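Local structure of sensor protein DivL (Caulobacter crescentus, 4Q20) at residues L109-L120 / C142-G153. The protein acts in a two-component signalling pathway as a membrane-bound histidine-kinase homologue required for cell division and growth, catalysing phosphorylation of the regulator CtrA. Numbering follows the deposited sequence.
Sequences LEIEDIRVSDLL and CEEDVGLIRGDG
Strand 112-115 pairs with strand 148-151 as an antiparallel two-stranded sheet, Glu112 with Gly151 and Ile114 with Ile149 being the hydrogen-bonded pairs; the bond from Ile114 N to Ile149 O is 2.7 Å. Val116 N, in the first turn of helix 116-133, adds a bond to Gly147 O at 3.1 Å. Gly147 turns the chain with a positive phi of 65°, which glycine tolerates easily.

Ile114 and Ile149 share one face with Glu112, and Val116 of the helix and Val146 extend the apolar patch. Val116 sets CG2 against Ile149 CG2 (3.7 Å), the two side chains crossing nearly perpendicularly, while its CB meets Val146 CG1. Ile114 holds CG1 beside its own backbone N, and with chi1 and chi2 both negative and near 60° in size its CD1 comes to 3.6 Å from Gly153 N, where the lack of a side chain leaves room.

Asp113, Arg115, Leu148 and Arg150 take the other face. Leu148 CD2 sits over one face of the Arg115 guanidinium, 3.8 Å above its plane and toward the rim. Ile111 CG2 instead touches the Arg150 guanidinium at its edge, 3.5 Å from NE.

Asp152 points OD2 at Glu110 N, a nearly straight bond of 2.7 Å made on the anti side and 24° out of the carboxylate plane, while its OD1 caps Arg155 N at the start of helix 153-170. Val116 and Ile149 also pack on strands 176-183 and 187-194 of the GHKL ATP-binding domain. The antiparallel strand pair thus offers its aliphatic side to the domain core, and two backbone N-H donors and the helix N-terminus probably keep the buried Asp152 carboxylate ionised.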
ATOM      1  N   LEU A 109       7.073   5.282 -24.576  1.00101.09           N
ATOM      2  CA  LEU A 109       6.781   6.706 -24.421  1.00101.01           C
ATOM      3  C   LEU A 109       5.930   7.236 -25.582  1.00109.84           C
ATOM      4  O   LEU A 109       6.060   6.774 -26.718  1.00112.41           O
ATOM      5  CB  LEU A 109       8.073   7.557 -24.288  1.00 98.02           C
ATOM      6  CG  LEU A 109       9.156   7.135 -23.290  1.00 98.00           C
ATOM      7  CD1 LEU A 109      10.360   8.045 -23.404  1.00 97.00           C
ATOM      8  CD2 LEU A 109       8.645   7.136 -21.853  1.00 97.26           C
ATOM      9  N   GLU A 110       5.065   8.213 -25.274  1.00107.87           N
ATOM     10  CA  GLU A 110       4.209   8.946 -26.203  1.00112.60           C
ATOM     11  C   GLU A 110       4.878  10.301 -26.483  1.00114.69           C
ATOM     12  O   GLU A 110       4.576  11.282 -25.797  1.00113.60           O
ATOM     13  CB  GLU A 110       2.812   9.133 -25.586  1.00116.66           C
ATOM     14  CG  GLU A 110       1.994   7.871 -25.402  1.00133.48           C
ATOM     15  CD  GLU A 110       0.604   8.162 -24.873  1.00165.50           C
ATOM     16  OE1 GLU A 110      -0.344   8.176 -25.691  1.00160.23           O
ATOM     17  OE2 GLU A 110       0.468   8.444 -23.661  1.00164.00           O
ATOM     18  N   ILE A 111       5.813  10.341 -27.465  1.00111.04           N
ATOM     19  CA  ILE A 111       6.623  11.519 -27.806  1.00110.97           C
ATOM     20  C   ILE A 111       5.795  12.636 -28.505  1.00121.41           C
ATOM     21  O   ILE A 111       5.209  12.429 -29.576  1.00125.73           O
ATOM     22  CB  ILE A 111       7.895  11.129 -28.629  1.00113.59           C
ATOM     23  CG1 ILE A 111       8.726  10.010 -27.929  1.00108.59           C
ATOM     24  CG2 ILE A 111       8.789  12.349 -28.941  1.00115.24           C
ATOM     25  CD1 ILE A 111       9.204  10.300 -26.456  1.00106.40           C
ATOM     26  N   GLU A 112       5.797  13.836 -27.876  1.00118.30           N
ATOM     27  CA  GLU A 112       5.116  15.054 -28.330  1.00123.45           C
ATOM     28  C   GLU A 112       5.868  16.330 -27.854  1.00124.86           C
ATOM     29  O   GLU A 112       6.772  16.242 -27.016  1.00119.38           O
ATOM     30  CB  GLU A 112       3.653  15.065 -27.849  1.00127.56           C
ATOM     31  CG  GLU A 112       3.451  15.506 -26.406  1.00140.26           C
ATOM     32  CD  GLU A 112       2.423  14.694 -25.647  1.00178.12           C
ATOM     33  OE1 GLU A 112       1.774  13.822 -26.270  1.00178.68           O
ATOM     34  OE2 GLU A 112       2.199  14.988 -24.449  1.00180.62           O
ATOM     35  N   ASP A 113       5.465  17.507 -28.374  1.00125.16           N
ATOM     36  CA  ASP A 113       6.047  18.815 -28.046  1.00124.16           C
ATOM     37  C   ASP A 113       5.659  19.265 -26.622  1.00123.83           C
ATOM     38  O   ASP A 113       4.469  19.384 -26.294  1.00125.72           O
ATOM     39  CB  ASP A 113       5.630  19.880 -29.082  1.00132.64           C
ATOM     40  CG  ASP A 113       6.030  19.548 -30.508  1.00146.78           C
ATOM     41  OD1 ASP A 113       7.246  19.393 -30.765  1.00144.43           O
ATOM     42  OD2 ASP A 113       5.130  19.477 -31.374  1.00160.27           O
ATOM     43  N   ILE A 114       6.684  19.515 -25.786  1.00114.37           N
ATOM     44  CA  ILE A 114       6.545  19.910 -24.380  1.00110.91           C
ATOM     45  C   ILE A 114       7.175  21.285 -24.147  1.00116.07           C
ATOM     46  O   ILE A 114       8.361  21.457 -24.393  1.00116.12           O
ATOM     47  CB  ILE A 114       7.193  18.842 -23.423  1.00107.55           C
ATOM     48  CG1 ILE A 114       6.835  17.376 -23.774  1.00107.06           C
ATOM     49  CG2 ILE A 114       7.011  19.161 -21.929  1.00105.03           C
ATOM     50  CD1 ILE A 114       5.359  16.994 -23.723  1.00120.36           C
ATOM     51  N   ARG A 115       6.403  22.241 -23.627  1.00113.79           N
ATOM     52  CA  ARG A 115       6.954  23.543 -23.280  1.00113.45           C
ATOM     53  C   ARG A 115       7.529  23.384 -21.887  1.00109.87           C
ATOM     54  O   ARG A 115       6.798  23.039 -20.962  1.00109.16           O
ATOM     55  CB  ARG A 115       5.891  24.660 -23.384  1.00119.30           C
ATOM     56  CG  ARG A 115       6.476  26.076 -23.310  1.00130.24           C
ATOM     57  CD  ARG A 115       5.533  27.136 -23.854  1.00142.00           C
ATOM     58  NE  ARG A 115       5.548  27.187 -25.317  1.00152.50           N
ATOM     59  CZ  ARG A 115       4.535  26.812 -26.094  1.00172.01           C
ATOM     60  NH1 ARG A 115       3.404  26.368 -25.556  1.00160.54           N
ATOM     61  NH2 ARG A 115       4.638  26.892 -27.415  1.00160.66           N
ATOM     62  N   VAL A 116       8.844  23.545 -21.752  1.00101.40           N
ATOM     63  CA  VAL A 116       9.563  23.355 -20.485  1.00 97.24           C
ATOM     64  C   VAL A 116       9.040  24.305 -19.363  1.00104.73           C
ATOM     65  O   VAL A 116       8.924  23.879 -18.205  1.00101.96           O
ATOM     66  CB  VAL A 116      11.100  23.488 -20.686  1.00 98.88           C
ATOM     67  CG1 VAL A 116      11.847  23.289 -19.383  1.00 94.58           C
ATOM     68  CG2 VAL A 116      11.608  22.512 -21.737  1.00 97.56           C
ATOM     69  N   SER A 117       8.724  25.563 -19.712  1.00108.35           N
ATOM     70  CA  SER A 117       8.216  26.583 -18.784  1.00111.87           C
ATOM     71  C   SER A 117       6.966  26.095 -18.020  1.00117.99           C
ATOM     72  O   SER A 117       6.913  26.217 -16.788  1.00116.58           O
ATOM     73  CB  SER A 117       7.894  27.873 -19.539  1.00122.12           C
ATOM     74  OG  SER A 117       8.962  28.261 -20.387  1.00135.76           O
ATOM     75  N   ASP A 118       5.992  25.504 -18.745  1.00117.07           N
ATOM     76  CA  ASP A 118       4.759  25.016 -18.139  1.00119.00           C
ATOM     77  C   ASP A 118       5.012  23.775 -17.285  1.00115.96           C
ATOM     78  O   ASP A 118       4.449  23.675 -16.192  1.00115.80           O
ATOM     79  CB  ASP A 118       3.637  24.776 -19.178  1.00127.00           C
ATOM     80  CG  ASP A 118       3.828  23.735 -20.282  1.00146.73           C
ATOM     81  OD1 ASP A 118       4.284  22.606 -19.970  1.00143.03           O
ATOM     82  OD2 ASP A 118       3.330  23.975 -21.417  1.00161.67           O
ATOM     83  N   LEU A 119       5.890  22.861 -17.769  1.00106.19           N
ATOM     84  CA  LEU A 119       6.281  21.616 -17.119  1.00100.19           C
ATOM     85  C   LEU A 119       6.852  21.893 -15.704  1.00100.60           C
ATOM     86  O   LEU A 119       6.476  21.213 -14.740  1.00 99.14           O
ATOM     87  CB  LEU A 119       7.314  20.910 -18.019  1.00 97.72           C
ATOM     88  CG  LEU A 119       7.732  19.465 -17.674  1.00 97.57           C
ATOM     89  CD1 LEU A 119       6.722  18.459 -18.191  1.00 98.48           C
ATOM     90  CD2 LEU A 119       9.082  19.150 -18.264  1.00 95.88           C
ATOM     91  N   LEU A 120       7.698  22.936 -15.583  1.00 95.05           N
ATOM     92  CA  LEU A 120       8.297  23.369 -14.323  1.00 92.68           C
ATOM     93  C   LEU A 120       7.269  24.018 -13.388  1.00 99.10           C
ATOM     94  O   LEU A 120       7.288  23.735 -12.190  1.00 97.61           O
ATOM     95  CB  LEU A 120       9.450  24.350 -14.602  1.00 92.87           C
ATOM     96  CG  LEU A 120      10.870  23.765 -14.558  1.00 93.07           C
ATOM     97  CD1 LEU A 120      11.111  22.738 -15.667  1.00 89.90           C
ATOM     98  CD2 LEU A 120      11.881  24.856 -14.663  1.00 96.63           C
ATOM     99  N   CYS A 142      13.280  29.483 -14.987  1.00121.62           N
ATOM    100  CA  CYS A 142      13.305  29.059 -16.385  1.00122.26           C
ATOM    101  C   CYS A 142      13.066  30.261 -17.297  1.00134.96           C
ATOM    102  O   CYS A 142      12.094  31.009 -17.101  1.00138.56           O
ATOM    103  CB  CYS A 142      12.272  27.964 -16.631  1.00120.90           C
ATOM    104  SG  CYS A 142      12.033  27.540 -18.375  1.00125.90           S
ATOM    105  N   GLU A 143      13.932  30.426 -18.315  1.00134.16           N
ATOM    106  CA  GLU A 143      13.812  31.528 -19.273  1.00139.61           C
ATOM    107  C   GLU A 143      12.824  31.177 -20.395  1.00146.59           C
ATOM    108  O   GLU A 143      12.449  30.008 -20.556  1.00143.65           O
ATOM    109  CB  GLU A 143      15.185  31.910 -19.856  1.00141.54           C
ATOM    110  CG  GLU A 143      16.140  32.563 -18.864  1.00152.86           C
ATOM    111  CD  GLU A 143      15.796  33.946 -18.333  1.00183.31           C
ATOM    112  OE1 GLU A 143      14.960  34.649 -18.946  1.00184.53           O
ATOM    113  OE2 GLU A 143      16.397  34.338 -17.306  1.00179.05           O
ATOM    114  N   GLU A 144      12.401  32.198 -21.163  1.00148.57           N
ATOM    115  CA  GLU A 144      11.477  32.053 -22.294  1.00151.72           C
ATOM    116  C   GLU A 144      12.184  31.390 -23.499  1.00153.62           C
ATOM    117  O   GLU A 144      11.517  30.785 -24.347  1.00154.54           O
ATOM    118  CB  GLU A 144      10.868  33.420 -22.692  1.00159.99           C
ATOM    119  CG  GLU A 144      11.868  34.491 -23.127  1.00174.33           C
ATOM    120  CD  GLU A 144      12.286  35.520 -22.090  1.00189.97           C
ATOM    121  OE1 GLU A 144      12.481  35.147 -20.911  1.00180.21           O
ATOM    122  OE2 GLU A 144      12.465  36.698 -22.475  1.00180.74           O
ATOM    123  N   ASP A 145      13.537  31.490 -23.538  1.00147.12           N
ATOM    124  CA  ASP A 145      14.432  30.983 -24.583  1.00146.09           C
ATOM    125  C   ASP A 145      14.673  29.449 -24.494  1.00140.69           C
ATOM    126  O   ASP A 145      15.257  28.877 -25.421  1.00140.43           O
ATOM    127  CB  ASP A 145      15.777  31.743 -24.552  1.00149.32           C
ATOM    128  CG  ASP A 145      16.486  31.768 -23.209  1.00159.72           C
ATOM    129  OD1 ASP A 145      16.923  30.686 -22.739  1.00156.23           O
ATOM    130  OD2 ASP A 145      16.667  32.872 -22.658  1.00169.34           O
ATOM    131  N   VAL A 146      14.214  28.795 -23.404  1.00129.96           N
ATOM    132  CA  VAL A 146      14.346  27.340 -23.226  1.00123.77           C
ATOM    133  C   VAL A 146      13.392  26.648 -24.231  1.00126.81           C
ATOM    134  O   VAL A 146      13.761  25.647 -24.859  1.00124.08           O
ATOM    135  CB  VAL A 146      14.110  26.891 -21.758  1.00122.83           C
ATOM    136  CG1 VAL A 146      14.389  25.402 -21.584  1.00118.01           C
ATOM    137  CG2 VAL A 146      14.967  27.704 -20.785  1.00121.81           C
ATOM    138  N   GLY A 147      12.204  27.234 -24.384  1.00125.77           N
ATOM    139  CA  GLY A 147      11.178  26.831 -25.336  1.00128.32           C
ATOM    140  C   GLY A 147      10.559  25.467 -25.148  1.00127.92           C
ATOM    141  O   GLY A 147      10.121  25.124 -24.043  1.00124.51           O
ATOM    142  N   LEU A 148      10.499  24.695 -26.263  1.00124.65           N
ATOM    143  CA  LEU A 148       9.872  23.372 -26.359  1.00121.64           C
ATOM    144  C   LEU A 148      10.858  22.221 -26.616  1.00119.87           C
ATOM    145  O   LEU A 148      11.722  22.309 -27.500  1.00121.32           O
ATOM    146  CB  LEU A 148       8.813  23.357 -27.486  1.00127.17           C
ATOM    147  CG  LEU A 148       7.597  24.276 -27.337  1.00135.59           C
ATOM    148  CD1 LEU A 148       7.418  25.115 -28.566  1.00142.67           C
ATOM    149  CD2 LEU A 148       6.333  23.486 -27.064  1.00136.68           C
ATOM    150  N   ILE A 149      10.656  21.112 -25.884  1.00109.93           N
ATOM    151  CA  ILE A 149      11.405  19.855 -26.013  1.00105.82           C
ATOM    152  C   ILE A 149      10.449  18.761 -26.521  1.00109.69           C
ATOM    153  O   ILE A 149       9.234  18.969 -26.502  1.00111.24           O
ATOM    154  CB  ILE A 149      12.135  19.435 -24.703  1.00102.95           C
ATOM    155  CG1 ILE A 149      11.163  19.205 -23.534  1.00100.90           C
ATOM    156  CG2 ILE A 149      13.217  20.440 -24.340  1.00103.14           C
ATOM    157  CD1 ILE A 149      11.639  18.180 -22.506  1.00 90.33           C
ATOM    158  N   ARG A 150      10.980  17.617 -26.996  1.00104.52           N
ATOM    159  CA  ARG A 150      10.127  16.529 -27.479  1.00105.66           C
ATOM    160  C   ARG A 150      10.323  15.288 -26.623  1.00105.62           C
ATOM    161  O   ARG A 150      11.412  14.712 -26.589  1.00103.45           O
ATOM    162  CB  ARG A 150      10.327  16.237 -28.971  1.00109.02           C
ATOM    163  CG  ARG A 150       9.176  16.813 -29.799  1.00122.13           C
ATOM    164  CD  ARG A 150       9.142  16.331 -31.233  1.00136.53           C
ATOM    165  NE  ARG A 150       8.923  14.888 -31.321  1.00146.35           N
ATOM    166  CZ  ARG A 150       8.736  14.220 -32.454  1.00165.72           C
ATOM    167  NH1 ARG A 150       8.717  14.861 -33.619  1.00156.55           N
ATOM    168  NH2 ARG A 150       8.557  12.906 -32.433  1.00154.41           N
ATOM    169  N   GLY A 151       9.262  14.928 -25.906  1.00100.89           N
ATOM    170  CA  GLY A 151       9.221  13.811 -24.974  1.00 95.91           C
ATOM    171  C   GLY A 151       7.815  13.465 -24.537  1.00100.96           C
ATOM    172  O   GLY A 151       6.832  13.903 -25.146  1.00105.03           O
ATOM    173  N   ASP A 152       7.719  12.654 -23.480  1.00 94.17           N
ATOM    174  CA  ASP A 152       6.461  12.206 -22.899  1.00 94.63           C
ATOM    175  C   ASP A 152       6.147  13.115 -21.719  1.00 96.93           C
ATOM    176  O   ASP A 152       6.896  13.139 -20.755  1.00 94.30           O
ATOM    177  CB  ASP A 152       6.571  10.717 -22.490  1.00 94.20           C
ATOM    178  CG  ASP A 152       5.280  10.035 -22.083  1.00107.46           C
ATOM    179  OD1 ASP A 152       4.662  10.473 -21.098  1.00108.10           O
ATOM    180  OD2 ASP A 152       4.962   8.981 -22.662  1.00118.91           O
ATOM    181  N   GLY A 153       5.075  13.894 -21.842  1.00 97.13           N
ATOM    182  CA  GLY A 153       4.627  14.849 -20.831  1.00 96.73           C
ATOM    183  C   GLY A 153       4.345  14.259 -19.468  1.00 96.82           C
ATOM    184  O   GLY A 153       4.773  14.809 -18.444  1.00 94.97           O
TER